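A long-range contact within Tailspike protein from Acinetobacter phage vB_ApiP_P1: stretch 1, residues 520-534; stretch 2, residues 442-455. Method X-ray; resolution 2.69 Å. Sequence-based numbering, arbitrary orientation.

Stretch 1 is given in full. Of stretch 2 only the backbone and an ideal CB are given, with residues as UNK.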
# COMPACT_ATOMS: atom_id res chain seq x y z
N THR A 520 -27.42 -14.35 -51.38
CA THR A 520 -26.19 -14.49 -52.14
C THR A 520 -25.29 -13.29 -51.85
O THR A 520 -25.77 -12.16 -51.74
CB THR A 520 -26.48 -14.58 -53.65
OG1 THR A 520 -27.32 -15.71 -53.90
CG2 THR A 520 -25.19 -14.73 -54.44
N TRP A 521 -23.99 -13.54 -51.73
CA TRP A 521 -23.06 -12.58 -51.17
C TRP A 521 -22.13 -12.02 -52.24
O TRP A 521 -21.66 -12.75 -53.12
CB TRP A 521 -22.24 -13.21 -50.05
CG TRP A 521 -23.12 -13.71 -48.95
CD1 TRP A 521 -23.63 -14.97 -48.81
CD2 TRP A 521 -23.63 -12.95 -47.85
NE1 TRP A 521 -24.41 -15.04 -47.69
CE2 TRP A 521 -24.43 -13.81 -47.08
CE3 TRP A 521 -23.48 -11.62 -47.44
CZ2 TRP A 521 -25.08 -13.39 -45.92
CZ3 TRP A 521 -24.12 -11.20 -46.29
CH2 TRP A 521 -24.91 -12.08 -45.55
N SER A 522 -21.88 -10.71 -52.16
CA SER A 522 -21.00 -10.02 -53.09
C SER A 522 -20.30 -8.89 -52.34
O SER A 522 -20.57 -8.63 -51.17
CB SER A 522 -21.78 -9.46 -54.29
OG SER A 522 -22.75 -8.52 -53.86
N ILE A 523 -19.38 -8.23 -53.04
CA ILE A 523 -18.66 -7.08 -52.52
C ILE A 523 -18.70 -5.99 -53.58
O ILE A 523 -18.28 -6.22 -54.72
CB ILE A 523 -17.20 -7.41 -52.14
CG1 ILE A 523 -17.15 -8.56 -51.14
CG2 ILE A 523 -16.51 -6.18 -51.57
CD1 ILE A 523 -15.75 -9.01 -50.79
N ASN A 524 -19.21 -4.81 -53.22
CA ASN A 524 -19.36 -3.72 -54.17
C ASN A 524 -18.07 -2.91 -54.24
O ASN A 524 -17.05 -3.28 -53.65
CB ASN A 524 -20.57 -2.86 -53.81
CG ASN A 524 -20.46 -2.23 -52.42
OD1 ASN A 524 -19.40 -2.21 -51.81
ND2 ASN A 524 -21.58 -1.70 -51.93
N SER A 525 -18.11 -1.79 -54.96
CA SER A 525 -16.92 -0.96 -55.12
C SER A 525 -16.50 -0.28 -53.83
O SER A 525 -15.35 0.14 -53.71
CB SER A 525 -17.15 0.08 -56.22
OG SER A 525 -18.30 0.86 -55.94
N SER A 526 -17.41 -0.15 -52.86
CA SER A 526 -17.11 0.45 -51.57
C SER A 526 -16.64 -0.57 -50.54
O SER A 526 -16.64 -0.26 -49.34
CB SER A 526 -18.32 1.22 -51.05
OG SER A 526 -18.66 2.29 -51.92
N ASN A 527 -16.25 -1.77 -50.97
CA ASN A 527 -15.77 -2.83 -50.08
C ASN A 527 -16.81 -3.19 -49.02
O ASN A 527 -16.47 -3.51 -47.88
CB ASN A 527 -14.44 -2.44 -49.43
CG ASN A 527 -13.33 -2.26 -50.44
OD1 ASN A 527 -12.74 -3.23 -50.91
ND2 ASN A 527 -13.03 -1.01 -50.77
N VAL A 528 -18.09 -3.14 -49.39
CA VAL A 528 -19.19 -3.49 -48.50
C VAL A 528 -19.66 -4.90 -48.82
O VAL A 528 -19.90 -5.23 -49.99
CB VAL A 528 -20.34 -2.48 -48.62
CG1 VAL A 528 -21.52 -2.91 -47.76
CG2 VAL A 528 -19.87 -1.09 -48.22
N LEU A 529 -19.78 -5.73 -47.79
CA LEU A 529 -20.35 -7.07 -47.95
C LEU A 529 -21.85 -6.94 -48.16
O LEU A 529 -22.59 -6.55 -47.24
CB LEU A 529 -20.04 -7.93 -46.73
CG LEU A 529 -20.56 -9.37 -46.77
CD1 LEU A 529 -19.87 -10.15 -47.87
CD2 LEU A 529 -20.37 -10.05 -45.43
N VAL A 530 -22.32 -7.26 -49.37
CA VAL A 530 -23.71 -7.06 -49.76
C VAL A 530 -24.42 -8.41 -49.79
O VAL A 530 -23.87 -9.40 -50.29
CB VAL A 530 -23.80 -6.36 -51.13
CG1 VAL A 530 -25.26 -6.15 -51.52
CG2 VAL A 530 -23.06 -5.03 -51.09
N ALA A 531 -25.63 -8.44 -49.25
CA ALA A 531 -26.49 -9.62 -49.28
C ALA A 531 -27.66 -9.35 -50.21
O ALA A 531 -28.32 -8.31 -50.10
CB ALA A 531 -26.99 -9.97 -47.88
N THR A 532 -27.92 -10.29 -51.12
CA THR A 532 -29.03 -10.19 -52.06
C THR A 532 -30.03 -11.30 -51.78
O THR A 532 -29.66 -12.48 -51.73
CB THR A 532 -28.53 -10.28 -53.51
OG1 THR A 532 -27.55 -9.26 -53.74
CG2 THR A 532 -29.68 -10.11 -54.48
N ALA A 533 -31.30 -10.93 -51.61
CA ALA A 533 -32.33 -11.90 -51.27
C ALA A 533 -32.50 -12.93 -52.38
O ALA A 533 -32.42 -12.60 -53.57
CB ALA A 533 -33.66 -11.19 -51.01
N VAL A 534 -32.73 -14.18 -51.99
CA VAL A 534 -32.83 -15.30 -52.91
C VAL A 534 -34.25 -15.84 -52.87
O VAL A 534 -34.81 -16.05 -51.78
CB VAL A 534 -31.81 -16.40 -52.56
CG1 VAL A 534 -32.02 -17.63 -53.43
CG2 VAL A 534 -30.40 -15.87 -52.71
N UNK A 442 -33.64 -4.93 -44.13
CA UNK A 442 -34.96 -5.07 -44.72
C UNK A 442 -34.83 -5.35 -46.21
O UNK A 442 -34.19 -4.59 -46.94
CB UNK A 442 -35.80 -3.81 -44.48
N UNK A 443 -35.43 -6.45 -46.65
CA UNK A 443 -35.32 -6.91 -48.03
C UNK A 443 -36.68 -6.95 -48.70
O UNK A 443 -37.71 -7.19 -48.06
CB UNK A 443 -34.67 -8.29 -48.08
N UNK A 444 -36.67 -6.71 -50.01
CA UNK A 444 -37.75 -7.11 -50.90
C UNK A 444 -37.24 -8.23 -51.79
O UNK A 444 -36.06 -8.59 -51.76
CB UNK A 444 -38.26 -5.93 -51.73
N UNK A 445 -38.14 -8.80 -52.59
CA UNK A 445 -37.79 -9.94 -53.43
C UNK A 445 -36.65 -9.55 -54.37
O UNK A 445 -36.82 -8.71 -55.26
CB UNK A 445 -39.00 -10.42 -54.22
N UNK A 446 -35.48 -10.15 -54.16
CA UNK A 446 -34.32 -9.90 -55.00
C UNK A 446 -33.53 -8.65 -54.67
O UNK A 446 -32.61 -8.32 -55.42
CB UNK A 446 -34.77 -9.82 -56.46
N UNK A 447 -33.85 -7.95 -53.59
CA UNK A 447 -33.16 -6.72 -53.27
C UNK A 447 -31.81 -7.01 -52.61
O UNK A 447 -31.55 -8.11 -52.12
CB UNK A 447 -34.03 -5.85 -52.36
N UNK A 448 -30.95 -5.99 -52.60
CA UNK A 448 -29.61 -6.08 -52.04
C UNK A 448 -29.46 -5.08 -50.91
O UNK A 448 -29.86 -3.92 -51.04
CB UNK A 448 -28.55 -5.84 -53.12
N UNK A 449 -28.87 -5.53 -49.79
CA UNK A 449 -28.66 -4.69 -48.62
C UNK A 449 -27.24 -4.91 -48.12
O UNK A 449 -26.80 -6.06 -48.00
CB UNK A 449 -29.68 -5.00 -47.52
N UNK A 450 -26.54 -3.82 -47.83
CA UNK A 450 -25.20 -3.93 -47.28
C UNK A 450 -25.24 -4.41 -45.84
O UNK A 450 -26.11 -4.04 -45.05
CB UNK A 450 -24.47 -2.59 -47.37
N UNK A 451 -24.27 -5.25 -45.48
CA UNK A 451 -24.19 -5.86 -44.16
C UNK A 451 -23.04 -5.27 -43.35
O UNK A 451 -23.22 -4.87 -42.19
CB UNK A 451 -24.02 -7.38 -44.28
N UNK A 452 -21.85 -5.19 -43.94
CA UNK A 452 -20.69 -4.68 -43.22
C UNK A 452 -19.65 -4.20 -44.22
O UNK A 452 -19.69 -4.54 -45.41
CB UNK A 452 -20.10 -5.75 -42.30
N UNK A 453 -18.71 -3.40 -43.72
CA UNK A 453 -17.59 -2.92 -44.51
C UNK A 453 -16.36 -3.78 -44.24
O UNK A 453 -16.07 -4.11 -43.09
CB UNK A 453 -17.30 -1.45 -44.20
N UNK A 454 -15.66 -4.15 -45.30
CA UNK A 454 -14.48 -4.99 -45.22
C UNK A 454 -13.23 -4.15 -45.43
O UNK A 454 -13.22 -3.24 -46.27
CB UNK A 454 -14.55 -6.12 -46.25
N UNK A 455 -12.18 -4.46 -44.68
CA UNK A 455 -10.92 -3.73 -44.79
C UNK A 455 -9.83 -4.54 -44.11
O UNK A 455 -10.10 -5.45 -43.33
CB UNK A 455 -11.03 -2.33 -44.17

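Strand 448-455 of stretch 2 runs antiparallel to strand 528-533, and backbone hydrogen bonds link the two. Position 442 has nothing of stretch 1 near its CB, so many residues would serve; it is Asp442, bonded elsewhere in the structure.

At 443 the CB points toward stretch 1 and lies 4.2 Å from Ala533 CB, beside the methyl groups of Ala533 and Ala531. A long apolar or aromatic side chain could cover them. It is Phe443, whose CD2 lies 4.0 Å from Ala533 CB and whose CZ lies 4.0 Å from Ala531 CB, while Ala531 O sits at the ring edge, 3.2 Å from Phe443 CE2.

Positions 444 and 445 point away and are little constrained; they are Thr444 and Val445. Position 446, within the type II turn from 444 to 447, has phi 82°, which favours glycine, and Gly446 brings its CA to 3.6 Å from Ala533 O. The CB of 447 also points away, and a small polar residue could serve the turn. Ser447 accepts a hydrogen bond at OG from Thr444 N (2.8 Å), while its carbonyl O receives Ala533 N at 2.9 Å.

Position 448 shares a sheet face with Thr532 and Val530, its CB 3.6 Å from Thr532 OG1 and 3.7 Å from Val530 CG1. A hydroxyl or another small polar group would suit. Ser448 OG hydrogen-bonds Thr532 OG1 at 2.7 Å.

The CB of 449 turns to the face of Ala531, with little of stretch 1 close by, so stretch 1 restricts the choice little; beta-branched residues, common in strands, would suit, as would others. Val449 is anchored mainly by its backbone: its N donates to Ala531 O and its O accepts from Ala531 N, both at 2.9 Å.

At 450 an ideal CB would stand 3.0 Å from Val528 CG1, a clash, although the backbone angles alone would admit other residues. Gly450 leaves that space to the valine methyl.

At 451 the CB is 4.3 Å from Trp521 CZ3, inviting a medium apolar side chain. Val451 CG2 meets the edge of the Trp521 ring, 3.7 Å from CZ3, and lies 4.0 Å from Ala531 CB.

Position 452 has its CB 4.9 Å from Leu529 CB, so small or apolar residues are plausible; it is Ala452. At 453, near Val528 and the carbonyls of Asn527 and Ser526, a small polar residue suits. Ser453 OG binds a water that donates to Ser526 O.

Position 454, its CB 3.6 Å from Asn527 O, can reach Ile523 and Leu529 with a long aliphatic chain: Leu454 CD1 lies 3.7 Å from Ile523 CD1. Position 455, free of stretch 1, is Ser455.

Stretch 2, residues 442-455: DFTVGSSVGVASLS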
# COMPACT_ATOMS: atom_id res chain seq x y z
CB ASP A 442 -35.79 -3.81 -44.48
CG ASP A 442 -35.84 -3.41 -43.01
OD1 ASP A 442 -35.86 -4.32 -42.16
OD2 ASP A 442 -35.84 -2.20 -42.72
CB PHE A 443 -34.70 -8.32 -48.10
CG PHE A 443 -33.25 -8.37 -47.71
CD1 PHE A 443 -32.88 -8.51 -46.39
CD2 PHE A 443 -32.26 -8.29 -48.68
CE1 PHE A 443 -31.55 -8.56 -46.02
CE2 PHE A 443 -30.93 -8.35 -48.32
CZ PHE A 443 -30.57 -8.48 -46.99
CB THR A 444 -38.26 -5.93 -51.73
OG1 THR A 444 -37.21 -5.43 -52.56
CG2 THR A 444 -38.75 -4.81 -50.82
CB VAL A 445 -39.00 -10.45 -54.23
CG1 VAL A 445 -38.59 -11.56 -55.17
CG2 VAL A 445 -40.08 -10.93 -53.27
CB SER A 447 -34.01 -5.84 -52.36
OG SER A 447 -34.10 -6.39 -51.06
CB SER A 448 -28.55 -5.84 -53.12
OG SER A 448 -28.64 -6.80 -54.15
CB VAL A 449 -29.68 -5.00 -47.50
CG1 VAL A 449 -29.39 -4.17 -46.27
CG2 VAL A 449 -31.10 -4.76 -47.98
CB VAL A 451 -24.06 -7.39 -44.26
CG1 VAL A 451 -23.79 -8.00 -42.89
CG2 VAL A 451 -25.32 -7.99 -44.87
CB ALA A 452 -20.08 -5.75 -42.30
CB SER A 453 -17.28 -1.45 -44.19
OG SER A 453 -18.37 -0.61 -44.52
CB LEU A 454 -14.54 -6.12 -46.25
CG LEU A 454 -15.78 -7.00 -46.18
CD1 LEU A 454 -15.73 -8.10 -47.24
CD2 LEU A 454 -15.94 -7.61 -44.79
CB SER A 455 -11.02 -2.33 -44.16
OG SER A 455 -11.36 -2.41 -42.79
O HOH W 1 -17.53 0.85 -46.51
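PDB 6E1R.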